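Local coordinates for hydrogenase 2 maturation peptidase (PDB 5TTX), which probably trims the C-terminal extension from the precursor of a nickel-iron hydrogenase large subunit, a late step in the maturation of that enzyme, at residues M20-F25 with I129-K134; V15-M20 with I47-I52; I65-V70 with T124-I129. All coordinates share one frame; numbering follows the deposited sequence.

Contact 1: M20-F25 with I129-K134; sequences MGDDGF and IPRSLK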
HETATM    1  N   MSE A  20      38.461  23.951  26.293  1.00 26.76           N
HETATM    2  CA  MSE A  20      37.427  24.543  27.129  1.00 37.42           C
HETATM    3  C   MSE A  20      37.370  23.847  28.475  1.00 36.54           C
HETATM    4  O   MSE A  20      36.308  23.414  28.917  1.00 35.88           O
HETATM    5  CB  MSE A  20      36.065  24.478  26.431  1.00 29.82           C
HETATM    6  CG  MSE A  20      36.067  25.208  25.124  1.00 42.75           C
HETATM    7 SE   MSE A  20      36.111  27.168  25.334  1.00 56.98          SE
HETATM    8  CE  MSE A  20      35.679  27.646  23.462  1.00 62.64           C
ATOM      9  N   GLY A  21      38.520  23.725  29.111  1.00 32.61           N
ATOM     10  CA  GLY A  21      38.528  23.303  30.498  1.00 35.82           C
ATOM     11  C   GLY A  21      37.963  21.916  30.665  1.00 29.56           C
ATOM     12  O   GLY A  21      38.427  20.950  30.052  1.00 31.10           O
ATOM     13  N   ASP A  22      36.945  21.802  31.508  1.00 29.38           N
ATOM     14  CA  ASP A  22      36.413  20.483  31.816  1.00 24.18           C
ATOM     15  C   ASP A  22      35.584  19.885  30.674  1.00 28.36           C
ATOM     16  O   ASP A  22      35.179  18.719  30.776  1.00 28.54           O
ATOM     17  CB  ASP A  22      35.594  20.542  33.107  1.00 23.69           C
ATOM     18  CG  ASP A  22      36.449  20.811  34.335  1.00 30.41           C
ATOM     19  OD1 ASP A  22      35.891  21.305  35.336  1.00 33.51           O
ATOM     20  OD2 ASP A  22      37.686  20.550  34.305  1.00 36.24           O
ATOM     21  N   ASP A  23      35.339  20.616  29.580  1.00 30.12           N
ATOM     22  CA  ASP A  23      34.772  19.957  28.405  1.00 27.95           C
ATOM     23  C   ASP A  23      35.738  18.970  27.787  1.00 31.87           C
ATOM     24  O   ASP A  23      35.331  18.191  26.918  1.00 32.14           O
ATOM     25  CB  ASP A  23      34.358  20.968  27.338  1.00 31.31           C
ATOM     26  CG  ASP A  23      33.308  20.415  26.391  1.00 38.54           C
ATOM     27  OD1 ASP A  23      32.376  19.744  26.895  1.00 43.38           O
ATOM     28  OD2 ASP A  23      33.385  20.659  25.159  1.00 34.34           O
ATOM     29  N   GLY A  24      37.010  19.004  28.182  1.00 28.53           N
ATOM     30  CA  GLY A  24      37.941  17.985  27.756  1.00 23.55           C
ATOM     31  C   GLY A  24      37.878  16.689  28.539  1.00 27.44           C
ATOM     32  O   GLY A  24      38.745  15.838  28.353  1.00 30.10           O
ATOM     33  N   PHE A  25      36.878  16.499  29.408  1.00 26.72           N
ATOM     34  CA  PHE A  25      36.730  15.224  30.121  1.00 30.66           C
ATOM     35  C   PHE A  25      36.793  14.013  29.182  1.00 35.83           C
ATOM     36  O   PHE A  25      37.588  13.090  29.393  1.00 35.07           O
ATOM     37  CB  PHE A  25      35.414  15.228  30.903  1.00 22.21           C
ATOM     38  CG  PHE A  25      34.946  13.857  31.339  1.00 26.35           C
ATOM     39  CD1 PHE A  25      33.909  13.194  30.656  1.00 23.97           C
ATOM     40  CD2 PHE A  25      35.520  13.237  32.443  1.00 20.11           C
ATOM     41  CE1 PHE A  25      33.466  11.923  31.083  1.00 20.53           C
ATOM     42  CE2 PHE A  25      35.084  11.968  32.872  1.00 27.69           C
ATOM     43  CZ  PHE A  25      34.072  11.319  32.218  1.00 20.18           C
ATOM     44  N   ILE A 129      29.863  15.937  35.280  1.00 22.02           N
ATOM     45  CA  ILE A 129      29.504  17.314  35.611  1.00 23.36           C
ATOM     46  C   ILE A 129      30.786  18.128  35.703  1.00 30.06           C
ATOM     47  O   ILE A 129      31.667  17.771  36.484  1.00 27.76           O
ATOM     48  CB  ILE A 129      28.727  17.408  36.920  1.00 22.83           C
ATOM     49  CG1 ILE A 129      27.436  16.583  36.813  1.00 26.21           C
ATOM     50  CG2 ILE A 129      28.444  18.903  37.268  1.00 20.65           C
ATOM     51  CD1 ILE A 129      26.593  16.616  38.078  1.00 21.10           C
ATOM     52  N   PRO A 130      30.934  19.205  34.934  1.00 34.44           N
ATOM     53  CA  PRO A 130      32.171  19.984  34.977  1.00 25.34           C
ATOM     54  C   PRO A 130      32.224  20.885  36.194  1.00 34.37           C
ATOM     55  O   PRO A 130      31.225  21.137  36.878  1.00 34.92           O
ATOM     56  CB  PRO A 130      32.092  20.831  33.708  1.00 28.89           C
ATOM     57  CG  PRO A 130      30.618  21.158  33.631  1.00 26.08           C
ATOM     58  CD  PRO A 130      29.940  19.819  34.029  1.00 33.84           C
ATOM     59  N   ARG A 131      33.429  21.370  36.459  1.00 32.79           N
ATOM     60  CA  ARG A 131      33.550  22.512  37.337  1.00 30.01           C
ATOM     61  C   ARG A 131      33.509  23.790  36.531  1.00 29.19           C
ATOM     62  O   ARG A 131      32.751  24.713  36.838  1.00 25.93           O
ATOM     63  CB  ARG A 131      34.861  22.471  38.129  1.00 26.07           C
ATOM     64  CG  ARG A 131      35.030  23.744  38.962  1.00 26.12           C
ATOM     65  CD  ARG A 131      36.466  23.949  39.486  1.00 33.82           C
ATOM     66  NE  ARG A 131      36.532  25.206  40.217  1.00 29.39           N
ATOM     67  CZ  ARG A 131      37.655  25.755  40.701  1.00 44.89           C
ATOM     68  NH1 ARG A 131      38.820  25.158  40.536  1.00 31.28           N
ATOM     69  NH2 ARG A 131      37.599  26.914  41.353  1.00 32.99           N
ATOM     70  N   SER A 132      34.319  23.850  35.487  1.00 31.21           N
ATOM     71  CA  SER A 132      34.417  25.055  34.693  1.00 31.45           C
ATOM     72  C   SER A 132      34.649  24.697  33.231  1.00 35.04           C
ATOM     73  O   SER A 132      35.450  23.804  32.903  1.00 33.82           O
ATOM     74  CB  SER A 132      35.555  25.937  35.228  1.00 31.86           C
ATOM     75  OG  SER A 132      35.960  26.828  34.231  1.00 35.82           O
ATOM     76  N   LEU A 133      33.935  25.413  32.365  1.00 37.15           N
ATOM     77  CA  LEU A 133      34.056  25.316  30.915  1.00 33.42           C
ATOM     78  C   LEU A 133      34.743  26.539  30.333  1.00 27.28           C
ATOM     79  O   LEU A 133      34.767  26.712  29.109  1.00 36.17           O
ATOM     80  CB  LEU A 133      32.671  25.139  30.280  1.00 31.68           C
ATOM     81  CG  LEU A 133      31.903  23.919  30.821  1.00 40.11           C
ATOM     82  CD1 LEU A 133      30.369  23.970  30.513  1.00 37.78           C
ATOM     83  CD2 LEU A 133      32.542  22.597  30.334  1.00 21.10           C
ATOM     84  N   LYS A 134      35.252  27.416  31.188  1.00 27.80           N
ATOM     85  CA  LYS A 134      36.015  28.552  30.714  1.00 36.59           C
ATOM     86  C   LYS A 134      37.214  28.056  29.902  1.00 34.79           C
ATOM     87  O   LYS A 134      37.700  26.939  30.116  1.00 35.35           O
ATOM     88  CB  LYS A 134      36.469  29.409  31.894  1.00 41.60           C
ATOM     89  CG  LYS A 134      35.342  30.268  32.499  1.00 44.78           C
ATOM     90  CD  LYS A 134      35.872  31.176  33.623  1.00 43.95           C
ATOM     91  CE  LYS A 134      36.378  30.362  34.836  1.00 50.91           C
ATOM     92  NZ  LYS A 134      35.345  29.508  35.541  1.00 49.95           N
TER

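Contact 2: V15-M20 with I47-I52; sequences VGNRLM and IGTAGI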
ATOM      1  N   VAL A  15      34.115  12.919  23.649  1.00 26.09           N
ATOM      2  CA  VAL A  15      33.510  14.036  22.940  1.00 34.31           C
ATOM      3  C   VAL A  15      33.686  15.295  23.776  1.00 35.48           C
ATOM      4  O   VAL A  15      33.332  15.308  24.962  1.00 33.00           O
ATOM      5  CB  VAL A  15      32.015  13.792  22.660  1.00 33.91           C
ATOM      6  CG1 VAL A  15      31.428  14.952  21.923  1.00 28.69           C
ATOM      7  CG2 VAL A  15      31.815  12.517  21.874  1.00 34.12           C
ATOM      8  N   GLY A  16      34.196  16.347  23.153  1.00 33.95           N
ATOM      9  CA  GLY A  16      34.260  17.657  23.777  1.00 29.26           C
ATOM     10  C   GLY A  16      35.465  18.427  23.268  1.00 33.21           C
ATOM     11  O   GLY A  16      36.250  17.946  22.460  1.00 36.69           O
ATOM     12  N   ASN A  17      35.605  19.639  23.782  1.00 29.24           N
ATOM     13  CA  ASN A  17      36.638  20.579  23.348  1.00 27.25           C
ATOM     14  C   ASN A  17      37.734  20.672  24.414  1.00 32.88           C
ATOM     15  O   ASN A  17      37.510  21.254  25.482  1.00 33.91           O
ATOM     16  CB  ASN A  17      36.016  21.943  23.107  1.00 24.73           C
ATOM     17  CG  ASN A  17      36.963  22.915  22.407  1.00 37.28           C
ATOM     18  OD1 ASN A  17      38.188  22.755  22.414  1.00 36.96           O
ATOM     19  ND2 ASN A  17      36.384  23.940  21.803  1.00 33.87           N
ATOM     20  N   ARG A  18      38.924  20.133  24.100  1.00 28.77           N
ATOM     21  CA  ARG A  18      40.084  20.170  25.002  1.00 29.82           C
ATOM     22  C   ARG A  18      40.489  21.574  25.425  1.00 35.74           C
ATOM     23  O   ARG A  18      41.176  21.716  26.439  1.00 35.58           O
ATOM     24  CB  ARG A  18      41.312  19.539  24.348  1.00 34.46           C
ATOM     25  CG  ARG A  18      41.328  18.040  24.369  1.00 39.33           C
ATOM     26  CD  ARG A  18      42.491  17.524  23.589  1.00 30.82           C
ATOM     27  NE  ARG A  18      42.362  16.086  23.293  1.00 33.61           N
ATOM     28  CZ  ARG A  18      42.818  15.125  24.095  1.00 31.48           C
ATOM     29  NH1 ARG A  18      43.419  15.439  25.242  1.00 30.21           N
ATOM     30  NH2 ARG A  18      42.704  13.849  23.749  1.00 33.06           N
ATOM     31  N   LEU A  19      40.135  22.599  24.651  1.00 29.29           N
ATOM     32  CA  LEU A  19      40.501  23.973  24.953  1.00 31.80           C
ATOM     33  C   LEU A  19      39.514  24.654  25.891  1.00 37.46           C
ATOM     34  O   LEU A  19      39.703  25.834  26.231  1.00 34.28           O
ATOM     35  CB  LEU A  19      40.584  24.782  23.663  1.00 34.68           C
ATOM     36  CG  LEU A  19      41.362  24.121  22.539  1.00 33.68           C
ATOM     37  CD1 LEU A  19      41.337  25.033  21.330  1.00 34.94           C
ATOM     38  CD2 LEU A  19      42.799  23.879  22.987  1.00 30.16           C
HETATM   39  N   MSE A  20      38.461  23.951  26.293  1.00 26.76           N
HETATM   40  CA  MSE A  20      37.427  24.543  27.129  1.00 37.42           C
HETATM   41  C   MSE A  20      37.370  23.847  28.475  1.00 36.54           C
HETATM   42  O   MSE A  20      36.308  23.414  28.917  1.00 35.88           O
HETATM   43  CB  MSE A  20      36.065  24.478  26.431  1.00 29.82           C
HETATM   44  CG  MSE A  20      36.067  25.208  25.124  1.00 42.75           C
HETATM   45 SE   MSE A  20      36.111  27.168  25.334  1.00 56.98          SE
HETATM   46  CE  MSE A  20      35.679  27.646  23.462  1.00 62.64           C
ATOM     47  N   ILE A  47      37.133  11.998  19.594  1.00 34.76           N
ATOM     48  CA  ILE A  47      36.287  12.638  18.589  1.00 35.23           C
ATOM     49  C   ILE A  47      36.341  14.163  18.692  1.00 42.92           C
ATOM     50  O   ILE A  47      36.089  14.860  17.695  1.00 39.62           O
ATOM     51  CB  ILE A  47      34.869  12.069  18.762  1.00 41.33           C
ATOM     52  CG1 ILE A  47      34.909  10.550  18.561  1.00 47.88           C
ATOM     53  CG2 ILE A  47      33.870  12.694  17.813  1.00 40.69           C
ATOM     54  CD1 ILE A  47      35.261  10.127  17.153  1.00 42.09           C
ATOM     55  N   GLY A  48      36.674  14.698  19.868  1.00 35.98           N
ATOM     56  CA  GLY A  48      36.757  16.138  20.024  1.00 30.04           C
ATOM     57  C   GLY A  48      35.422  16.808  19.755  1.00 34.20           C
ATOM     58  O   GLY A  48      34.381  16.412  20.289  1.00 37.87           O
ATOM     59  N   THR A  49      35.461  17.825  18.896  1.00 34.45           N
ATOM     60  CA  THR A  49      34.296  18.585  18.444  1.00 37.97           C
ATOM     61  C   THR A  49      33.945  18.285  16.998  1.00 40.41           C
ATOM     62  O   THR A  49      33.103  18.976  16.417  1.00 48.40           O
ATOM     63  CB  THR A  49      34.565  20.091  18.558  1.00 40.36           C
ATOM     64  OG1 THR A  49      35.779  20.393  17.854  1.00 42.89           O
ATOM     65  CG2 THR A  49      34.703  20.517  19.997  1.00 43.66           C
ATOM     66  N   ALA A  50      34.616  17.317  16.382  1.00 41.39           N
ATOM     67  CA  ALA A  50      34.468  17.074  14.955  1.00 44.90           C
ATOM     68  C   ALA A  50      33.309  16.138  14.608  1.00 39.02           C
ATOM     69  O   ALA A  50      33.031  15.954  13.419  1.00 43.53           O
ATOM     70  CB  ALA A  50      35.781  16.504  14.391  1.00 38.11           C
ATOM     71  N   GLY A  51      32.639  15.541  15.604  1.00 33.09           N
ATOM     72  CA  GLY A  51      31.568  14.577  15.366  1.00 36.08           C
ATOM     73  C   GLY A  51      32.040  13.310  14.661  1.00 44.25           C
ATOM     74  O   GLY A  51      33.191  13.169  14.260  1.00 47.13           O
ATOM     75  N   ILE A  52      31.114  12.381  14.474  1.00 49.39           N
ATOM     76  CA  ILE A  52      31.435  11.121  13.814  1.00 47.87           C
ATOM     77  C   ILE A  52      30.366  10.806  12.778  1.00 46.26           C
ATOM     78  O   ILE A  52      29.181  11.077  12.997  1.00 53.04           O
ATOM     79  CB  ILE A  52      31.575   9.979  14.840  1.00 43.46           C
ATOM     80  CG1 ILE A  52      31.832   8.645  14.130  1.00 50.77           C
ATOM     81  CG2 ILE A  52      30.385   9.960  15.766  1.00 38.99           C
ATOM     82  CD1 ILE A  52      32.565   7.609  14.987  1.00 46.60           C
TER

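Contact 3: I65-V70 with T124-I129; sequences IFLDSV and TLIGCI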
ATOM      1  N   ILE A  65      30.441   3.387  23.500  1.00 31.25           N
ATOM      2  CA  ILE A  65      30.434   4.116  24.764  1.00 31.35           C
ATOM      3  C   ILE A  65      30.851   5.547  24.461  1.00 32.62           C
ATOM      4  O   ILE A  65      31.945   5.773  23.927  1.00 37.86           O
ATOM      5  CB  ILE A  65      31.394   3.480  25.783  1.00 31.99           C
ATOM      6  CG1 ILE A  65      30.996   2.035  26.047  1.00 25.38           C
ATOM      7  CG2 ILE A  65      31.494   4.299  27.077  1.00 24.41           C
ATOM      8  CD1 ILE A  65      31.936   1.341  27.052  1.00 29.30           C
ATOM      9  N   PHE A  66      29.985   6.507  24.791  1.00 30.31           N
ATOM     10  CA  PHE A  66      30.256   7.929  24.594  1.00 28.51           C
ATOM     11  C   PHE A  66      30.586   8.563  25.932  1.00 25.78           C
ATOM     12  O   PHE A  66      29.886   8.328  26.929  1.00 32.77           O
ATOM     13  CB  PHE A  66      29.058   8.687  23.990  1.00 33.90           C
ATOM     14  CG  PHE A  66      29.008   8.643  22.495  1.00 48.15           C
ATOM     15  CD1 PHE A  66      29.649   9.607  21.740  1.00 47.85           C
ATOM     16  CD2 PHE A  66      28.318   7.622  21.834  1.00 53.93           C
ATOM     17  CE1 PHE A  66      29.620   9.555  20.344  1.00 52.13           C
ATOM     18  CE2 PHE A  66      28.273   7.576  20.445  1.00 54.52           C
ATOM     19  CZ  PHE A  66      28.932   8.540  19.700  1.00 54.71           C
ATOM     20  N   LEU A  67      31.624   9.396  25.937  1.00 27.31           N
ATOM     21  CA  LEU A  67      32.019  10.158  27.115  1.00 24.55           C
ATOM     22  C   LEU A  67      31.977  11.641  26.777  1.00 27.90           C
ATOM     23  O   LEU A  67      32.539  12.073  25.755  1.00 31.07           O
ATOM     24  CB  LEU A  67      33.413   9.740  27.593  1.00 27.14           C
ATOM     25  CG  LEU A  67      33.522   8.259  27.988  1.00 30.90           C
ATOM     26  CD1 LEU A  67      34.755   7.738  27.333  1.00 34.81           C
ATOM     27  CD2 LEU A  67      33.646   8.094  29.476  1.00 33.57           C
ATOM     28  N   ASP A  68      31.304  12.419  27.622  1.00 25.12           N
ATOM     29  CA  ASP A  68      31.201  13.846  27.371  1.00 26.66           C
ATOM     30  C   ASP A  68      30.984  14.555  28.695  1.00 29.87           C
ATOM     31  O   ASP A  68      30.908  13.933  29.758  1.00 28.97           O
ATOM     32  CB  ASP A  68      30.071  14.167  26.375  1.00 29.52           C
ATOM     33  CG  ASP A  68      28.682  13.792  26.906  1.00 34.11           C
ATOM     34  OD1 ASP A  68      28.591  13.144  27.955  1.00 30.96           O
ATOM     35  OD2 ASP A  68      27.669  14.148  26.274  1.00 36.64           O
ATOM     36  N   SER A  69      30.830  15.866  28.609  1.00 28.82           N
ATOM     37  CA  SER A  69      30.584  16.704  29.772  1.00 33.50           C
ATOM     38  C   SER A  69      29.124  17.154  29.744  1.00 25.66           C
ATOM     39  O   SER A  69      28.618  17.559  28.696  1.00 38.12           O
ATOM     40  CB  SER A  69      31.565  17.889  29.776  1.00 26.72           C
ATOM     41  OG  SER A  69      31.301  18.806  30.823  1.00 55.13           O
ATOM     42  N   VAL A  70      28.444  17.054  30.877  1.00 31.00           N
ATOM     43  CA  VAL A  70      27.008  17.337  30.962  1.00 29.72           C
ATOM     44  C   VAL A  70      26.734  18.156  32.218  1.00 28.47           C
ATOM     45  O   VAL A  70      27.137  17.769  33.316  1.00 43.87           O
ATOM     46  CB  VAL A  70      26.150  16.046  31.004  1.00 36.43           C
ATOM     47  CG1 VAL A  70      26.244  15.269  29.710  1.00 40.71           C
ATOM     48  CG2 VAL A  70      26.563  15.159  32.174  1.00 40.22           C
ATOM     49  N   THR A 124      25.939   3.373  25.255  1.00 29.71           N
ATOM     50  CA  THR A 124      26.142   3.762  26.648  1.00 24.54           C
ATOM     51  C   THR A 124      26.745   5.171  26.665  1.00 30.05           C
ATOM     52  O   THR A 124      27.614   5.495  25.850  1.00 30.01           O
ATOM     53  CB  THR A 124      27.060   2.776  27.389  1.00 29.59           C
ATOM     54  OG1 THR A 124      26.383   1.540  27.607  1.00 35.10           O
ATOM     55  CG2 THR A 124      27.511   3.321  28.776  1.00 27.67           C
ATOM     56  N   LEU A 125      26.260   6.022  27.566  1.00 24.60           N
ATOM     57  CA  LEU A 125      26.727   7.401  27.636  1.00 24.43           C
ATOM     58  C   LEU A 125      27.150   7.668  29.066  1.00 28.68           C
ATOM     59  O   LEU A 125      26.407   7.361  30.007  1.00 27.82           O
ATOM     60  CB  LEU A 125      25.673   8.422  27.195  1.00 23.75           C
ATOM     61  CG  LEU A 125      25.219   8.392  25.745  1.00 34.65           C
ATOM     62  CD1 LEU A 125      23.884   7.621  25.627  1.00 31.87           C
ATOM     63  CD2 LEU A 125      25.080   9.781  25.239  1.00 32.82           C
ATOM     64  N   ILE A 126      28.370   8.173  29.216  1.00 23.07           N
ATOM     65  CA  ILE A 126      28.937   8.525  30.502  1.00 27.01           C
ATOM     66  C   ILE A 126      29.215  10.020  30.467  1.00 24.19           C
ATOM     67  O   ILE A 126      30.099  10.485  29.726  1.00 26.93           O
ATOM     68  CB  ILE A 126      30.213   7.721  30.789  1.00 30.91           C
ATOM     69  CG1 ILE A 126      29.857   6.232  30.977  1.00 27.26           C
ATOM     70  CG2 ILE A 126      30.940   8.298  31.988  1.00 22.75           C
ATOM     71  CD1 ILE A 126      31.069   5.304  30.889  1.00 35.04           C
ATOM     72  N   GLY A 127      28.448  10.777  31.241  1.00 27.70           N
ATOM     73  CA  GLY A 127      28.614  12.213  31.328  1.00 27.65           C
ATOM     74  C   GLY A 127      29.278  12.569  32.643  1.00 36.53           C
ATOM     75  O   GLY A 127      29.106  11.866  33.648  1.00 33.62           O
ATOM     76  N   CYS A 128      30.029  13.672  32.627  1.00 27.32           N
ATOM     77  CA  CYS A 128      30.718  14.207  33.790  1.00 24.18           C
ATOM     78  C   CYS A 128      30.280  15.643  34.051  1.00 24.83           C
ATOM     79  O   CYS A 128      30.301  16.476  33.142  1.00 34.21           O
ATOM     80  CB  CYS A 128      32.235  14.172  33.579  1.00 33.76           C
ATOM     81  SG  CYS A 128      33.123  14.904  34.954  1.00 29.43           S
ATOM     82  N   ILE A 129      29.863  15.937  35.280  1.00 22.02           N
ATOM     83  CA  ILE A 129      29.504  17.314  35.611  1.00 23.36           C
ATOM     84  C   ILE A 129      30.786  18.128  35.703  1.00 30.06           C
ATOM     85  O   ILE A 129      31.667  17.771  36.484  1.00 27.76           O
ATOM     86  CB  ILE A 129      28.727  17.408  36.920  1.00 22.83           C
ATOM     87  CG1 ILE A 129      27.436  16.583  36.813  1.00 26.21           C
ATOM     88  CG2 ILE A 129      28.444  18.903  37.268  1.00 20.65           C
ATOM     89  CD1 ILE A 129      26.593  16.616  38.078  1.00 21.10           C
TER
HETATM   90  O   HOH W   1      32.997  17.667  32.577  1.00 32.81           O

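Contact 1: M20-F25 with I129-K134
D22 OD1 is the best-held polar atom here, gripped by two successive backbone N-H groups of 129-134. R131 N approaches on the anti lone pair, away from the other carboxylate oxygen, with 2.7 Å from R131 N to D22 OD1. S132 N comes from above the plane of the carboxylate, 3.0 Å from D22 OD1, so the two donors reach the oxygen from different directions. The first torsion of D22 sets CG anti to its carbonyl carbon (chi1 -68°) and sends the carboxylate across to the other loop. The backbone answers in the reverse sense: D22 N donates nearly along the C=O axis of S132, with 2.9 Å between D22 N and S132 O. D22 thus both gives and receives, and all three hydrogen bonds between 20-25 and 129-134 run through it. OD2 is used elsewhere, accepting from S140 N, and with both oxygens so engaged D22 is likely to be ionised.

Van der Waals contacts flank this polar centre. P130 CB packs against D22 CB at 3.6 Å, while L133 CD2 swings back to lie 3.9 Å from D23 CB. G21 passes so near the backbone of 132-134 that a CB there would collide with S132 O and K134 O. Within 129-134, S132 OG accepts from K134 N, an ST turn, and also from K134 NZ.

The run G21-F25 is consistent with the acidic loop after the first strand in hydrogenase maturation proteases, here tied to the loop after strand 122-128. G24 is the N-cap of helix 25-34; D22 and F25 lean on V143 of helix 141-158, and D23, P130 and L133 gather over S69 of strand 63-69.

Contact 2: V15-M20 with I47-I52
Two carbonyl oxygens face each other unusually closely where the strands part: G16 O lies 3.2 Å from G48 O, and as both are acceptors no hydrogen bond can link them. Alongside, G16 N donates to G48 O at 2.9 Å from above its carbonyl plane, and G48 CA makes a CA-H...O contact of 3.1 Å to G16 O. The backbone of G16 calls for glycine, since a side chain would be jammed against the preceding carbonyl oxygen; G48 suits its positive phi (61°) at the second position of a type II' turn, I47 to A50. V15 and G48 form a parallel bridge at the C-terminal ends of strands 10-15 and 42-48, and the run G14-V15-G16-N17 is consistent with the G-x-G-N loop of hydrogenase maturation proteases. T49 CG2 meets N17 CB obliquely at 3.7 Å. CG of N17 is anti to its backbone N (chi1 -169°), which lets OD1 accept from L19 N at 3.0 Å, an Asx turn inside the type I turn N17-M20. An alanine here would keep the methyl contact but lose the OD1 acceptor, and would probably loosen that turn. A50 O accepts a hydrogen bond from H102 of the second subunit.

Contact 3: I65-V70 with T124-I129
L67 has CG anti to its carbonyl carbon, and an unstaggered second torsion (chi2 133°) then turns CD2 over the neighbouring strand, 3.7 Å from I126 CB. I126 lies alongside, pointing the same way, and its CD1 reaches I65 CG2 at 4.0 Å. D68 instead places CG in the crowded position between backbone N and carbonyl carbon (chi1 64°), which draws OD1 to 3.5 Å from G127 CA. V70 CG2, also set between backbone N and carbonyl carbon, lies 3.7 Å from G127 CA; a CB on G127 would strike it. Strands 65-69 and 124-128 run parallel, their axes 17° apart, and five backbone hydrogen bonds join the segments, the last from V70 N just past the strand. F66 N to T124 O and I126 N to F66 O are nearly straight, whereas V70 N meets C128 O from above the carbonyl plane. C128 O also takes a water proton, and the same water hydrogen-bonds S69 OG.

Strand 63-69 lies between strands 10-15 and 122-128 in this alpha/beta fold. Helices 25-34 and 141-158 cover the face of L67 and C128, while on the other face D68 forms a salt bridge to R98 of the second subunit.

Contact 3 is the buried core, a strand pair within the central sheet, held by a regular ladder of backbone bonds and aliphatic packing. Contacts 1 and 2 are partly buried and lie at the C-terminal ends of the parallel strands, where a carboxylate and glycine-dependent turns replace the ladder. Contacts 1 and 2 share M20, a selenomethionine, and meet where D23 OD2 accepts from N17 N. I129 is common to contacts 1 and 3, and F25 packs its CD1 against D68 and C128. The sheet also joins contacts 2 and 3, through V15 N and L67 O. Both of these touch the second subunit, whereas no other chain of the assembly touches contact 1.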